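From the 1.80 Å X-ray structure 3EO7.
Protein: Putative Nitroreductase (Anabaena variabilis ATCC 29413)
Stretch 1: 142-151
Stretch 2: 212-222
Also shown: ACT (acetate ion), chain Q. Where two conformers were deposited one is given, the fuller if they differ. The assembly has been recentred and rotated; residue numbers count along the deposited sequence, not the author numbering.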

# COMPACT_ATOMS: atom_id res chain seq x y z
N ASP A 142 26.38 -13.75 6.54
CA ASP A 142 26.39 -12.34 6.14
C ASP A 142 25.91 -12.23 4.71
O ASP A 142 26.64 -12.55 3.76
CB ASP A 142 27.75 -11.65 6.29
CG ASP A 142 27.60 -10.14 6.29
OD1 ASP A 142 26.82 -9.63 7.12
OD2 ASP A 142 28.25 -9.45 5.48
N VAL A 143 24.70 -11.71 4.58
CA VAL A 143 23.97 -11.61 3.32
C VAL A 143 23.90 -10.17 2.80
O VAL A 143 23.36 -9.94 1.71
CB VAL A 143 22.51 -12.10 3.51
CG1 VAL A 143 22.45 -13.59 3.95
CG2 VAL A 143 21.75 -11.21 4.49
N TRP A 144 24.47 -9.22 3.53
CA TRP A 144 24.30 -7.81 3.18
C TRP A 144 24.84 -7.46 1.79
O TRP A 144 24.15 -6.80 0.99
CB TRP A 144 24.92 -6.89 4.25
CG TRP A 144 24.36 -5.53 4.24
CD1 TRP A 144 24.92 -4.42 3.71
CD2 TRP A 144 23.07 -5.13 4.72
NE1 TRP A 144 24.10 -3.34 3.89
CE2 TRP A 144 22.95 -3.76 4.52
CE3 TRP A 144 22.03 -5.81 5.36
CZ2 TRP A 144 21.84 -3.03 4.92
CZ3 TRP A 144 20.92 -5.09 5.75
CH2 TRP A 144 20.83 -3.72 5.52
N GLN A 145 26.06 -7.92 1.48
CA GLN A 145 26.62 -7.64 0.18
C GLN A 145 25.75 -8.18 -0.96
O GLN A 145 25.58 -7.51 -1.99
CB GLN A 145 28.06 -8.12 0.06
CG GLN A 145 28.65 -7.72 -1.27
CD GLN A 145 30.12 -7.97 -1.35
OE1 GLN A 145 30.85 -7.78 -0.38
NE2 GLN A 145 30.58 -8.39 -2.52
N SER A 146 25.19 -9.38 -0.78
CA SER A 146 24.28 -9.96 -1.78
C SER A 146 23.05 -9.06 -1.98
O SER A 146 22.54 -8.90 -3.09
CB SER A 146 23.87 -11.40 -1.44
OG SER A 146 23.13 -11.50 -0.23
N LEU A 147 22.55 -8.49 -0.88
CA LEU A 147 21.41 -7.58 -0.96
C LEU A 147 21.82 -6.30 -1.69
O LEU A 147 21.08 -5.79 -2.52
CB LEU A 147 20.84 -7.28 0.44
CG LEU A 147 19.57 -6.39 0.41
CD1 LEU A 147 18.42 -6.98 -0.49
CD2 LEU A 147 19.11 -6.20 1.86
N GLN A 148 23.01 -5.80 -1.38
CA GLN A 148 23.52 -4.63 -2.07
C GLN A 148 23.63 -4.89 -3.57
O GLN A 148 23.13 -4.11 -4.34
CB GLN A 148 24.87 -4.22 -1.49
CG GLN A 148 24.78 -3.60 -0.09
CD GLN A 148 26.12 -3.25 0.46
OE1 GLN A 148 26.96 -4.14 0.77
NE2 GLN A 148 26.38 -1.92 0.59
N GLU A 149 24.22 -6.01 -3.98
CA GLU A 149 24.36 -6.31 -5.42
C GLU A 149 22.97 -6.40 -6.10
O GLU A 149 22.74 -5.85 -7.20
CB GLU A 149 25.16 -7.61 -5.59
CG GLU A 149 26.62 -7.47 -5.19
CD GLU A 149 27.34 -8.80 -4.98
OE1 GLU A 149 26.68 -9.84 -4.80
OE2 GLU A 149 28.59 -8.78 -4.94
N ALA A 150 22.03 -7.04 -5.41
CA ALA A 150 20.68 -7.23 -5.92
C ALA A 150 19.95 -5.90 -6.07
O ALA A 150 19.07 -5.77 -6.90
CB ALA A 150 19.88 -8.18 -5.01
N CYS A 151 20.34 -4.90 -5.27
CA CYS A 151 19.73 -3.56 -5.38
C CYS A 151 20.63 -2.53 -6.08
O CYS A 151 20.50 -1.33 -5.86
CB CYS A 151 19.35 -3.06 -3.99
SG CYS A 151 18.15 -4.12 -3.12
N GLY A 212 13.33 -0.92 -7.31
CA GLY A 212 14.25 -1.32 -8.35
C GLY A 212 15.32 -2.27 -7.85
O GLY A 212 16.30 -1.87 -7.22
N PHE A 213 15.11 -3.56 -8.10
CA PHE A 213 16.04 -4.59 -7.66
C PHE A 213 15.91 -5.80 -8.59
O PHE A 213 14.91 -5.93 -9.28
CB PHE A 213 15.78 -4.99 -6.19
CG PHE A 213 14.36 -5.40 -5.91
CD1 PHE A 213 13.90 -6.66 -6.27
CD2 PHE A 213 13.48 -4.53 -5.31
CE1 PHE A 213 12.59 -7.03 -6.03
CE2 PHE A 213 12.16 -4.88 -5.06
CZ PHE A 213 11.71 -6.14 -5.42
N ILE A 214 16.91 -6.67 -8.56
CA ILE A 214 16.97 -7.89 -9.35
C ILE A 214 16.14 -8.94 -8.61
O ILE A 214 16.57 -9.51 -7.61
CB ILE A 214 18.43 -8.37 -9.59
CG1 ILE A 214 19.25 -7.24 -10.27
CG2 ILE A 214 18.44 -9.64 -10.43
CD1 ILE A 214 20.77 -7.51 -10.32
N ASP A 215 14.92 -9.13 -9.09
CA ASP A 215 13.97 -10.05 -8.42
C ASP A 215 14.58 -11.40 -8.14
O ASP A 215 14.47 -11.91 -7.03
CB ASP A 215 12.67 -10.21 -9.20
CG ASP A 215 11.96 -8.89 -9.43
OD1 ASP A 215 12.47 -8.07 -10.25
OD2 ASP A 215 10.89 -8.69 -8.82
N GLU A 216 15.21 -11.99 -9.15
CA GLU A 216 15.82 -13.31 -9.02
C GLU A 216 16.78 -13.36 -7.81
O GLU A 216 16.80 -14.34 -7.06
CB GLU A 216 16.58 -13.66 -10.31
CG GLU A 216 17.20 -15.04 -10.30
CD GLU A 216 17.97 -15.38 -11.56
OE1 GLU A 216 18.20 -14.51 -12.43
OE2 GLU A 216 18.39 -16.55 -11.66
N ALA A 217 17.59 -12.32 -7.68
CA ALA A 217 18.61 -12.22 -6.63
C ALA A 217 18.03 -12.04 -5.27
O ALA A 217 18.50 -12.64 -4.29
CB ALA A 217 19.59 -11.07 -6.94
N VAL A 218 17.01 -11.19 -5.16
CA VAL A 218 16.38 -10.96 -3.86
C VAL A 218 15.65 -12.22 -3.43
O VAL A 218 15.75 -12.63 -2.27
CB VAL A 218 15.46 -9.75 -3.89
CG1 VAL A 218 14.75 -9.60 -2.54
CG2 VAL A 218 16.24 -8.46 -4.25
N ASN A 219 14.94 -12.85 -4.35
CA ASN A 219 14.17 -14.05 -4.02
C ASN A 219 15.12 -15.19 -3.65
O ASN A 219 14.85 -15.94 -2.73
CB ASN A 219 13.18 -14.40 -5.12
CG ASN A 219 12.11 -13.31 -5.28
OD1 ASN A 219 11.83 -12.58 -4.31
ND2 ASN A 219 11.55 -13.15 -6.49
N ASP A 220 16.24 -15.29 -4.35
CA ASP A 220 17.25 -16.28 -3.99
C ASP A 220 17.82 -16.02 -2.59
O ASP A 220 18.02 -16.97 -1.80
CB ASP A 220 18.40 -16.26 -5.01
CG ASP A 220 18.04 -16.91 -6.37
OD1 ASP A 220 16.94 -17.49 -6.53
OD2 ASP A 220 18.90 -16.83 -7.29
N LEU A 221 18.11 -14.75 -2.31
CA LEU A 221 18.70 -14.29 -1.03
C LEU A 221 17.82 -14.68 0.15
O LEU A 221 18.30 -15.18 1.17
CB LEU A 221 18.95 -12.76 -1.09
CG LEU A 221 19.35 -12.03 0.20
CD1 LEU A 221 20.25 -10.81 -0.08
CD2 LEU A 221 18.20 -11.60 1.00
N LEU A 222 16.50 -14.53 -0.01
CA LEU A 222 15.52 -14.92 1.01
C LEU A 222 15.23 -16.42 1.11
O LEU A 222 14.62 -16.86 2.08
CB LEU A 222 14.20 -14.22 0.74
CG LEU A 222 14.21 -12.71 0.97
CD1 LEU A 222 12.85 -12.13 0.51
CD2 LEU A 222 14.53 -12.41 2.45
C ACT Q . 12.07 -14.39 -9.90
O ACT Q . 12.42 -14.65 -8.71
OXT ACT Q . 10.96 -13.65 -10.04
CH3 ACT Q . 12.93 -15.11 -10.95
O HOH W 1 17.94 0.18 -6.64

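Helices 144-150 and 215-222 run nearly antiparallel, their axes inclined at 161° and 9.1 Å apart at closest approach, so the start of stretch 2 meets the end of stretch 1. At that junction the O of water 1 lies 2.7 Å from Gly212 O and 3.1 Å from Cys151 O and donates to both, linking two carbonyls that could not hydrogen-bond to each other. The CA atoms come closest at Phe213, whose CA is 4.5 Å from Cys151 CA. Phe213 CB lies 4.0 Å from Cys151 SG, an apolar contact made at the base of the side chain, while the ring leads away from the first helix.

Ile214, the N-cap residue of the second helix, supplies the one direct hydrogen bond between the stretches: its N donates to Ala150 O at 2.9 Å, with an almost linear N-H...O angle of 169°. The bond satisfies a carbonyl at the C-terminal end of helix 144-150, while Ile214 O accepts from Val218 N (3.0 Å) within its own stretch. Asp215 and Glu216 make no contact with stretch 1.

In the first turn of the helix, Ala217 points toward stretch 1 and its CB sits 3.5 Å from Ala150 CB. The same methyl of Ala150 also meets Val218, with CB to CG2 at 3.7 Å, so a small side chain packs against two neighbours in sequence. Asn219 is out of reach of stretch 1; its ND2 donates to the acetate O at 2.8 Å.

Leu221 closes the contact and has the largest area covered by the other stretch. Its CD1 lies 3.6 Å from Leu147 CB and 4.4 Å from Val143 CB, in apolar packing, but also only 3.0 Å from Ser146 OG. That hydroxyl is engaged within its own stretch, donating to Val143 O at 2.5 Å; in the conformer given, the approach of Leu221 CD1 is short for a methyl carbon and a hydroxyl oxygen, and not a polar contact.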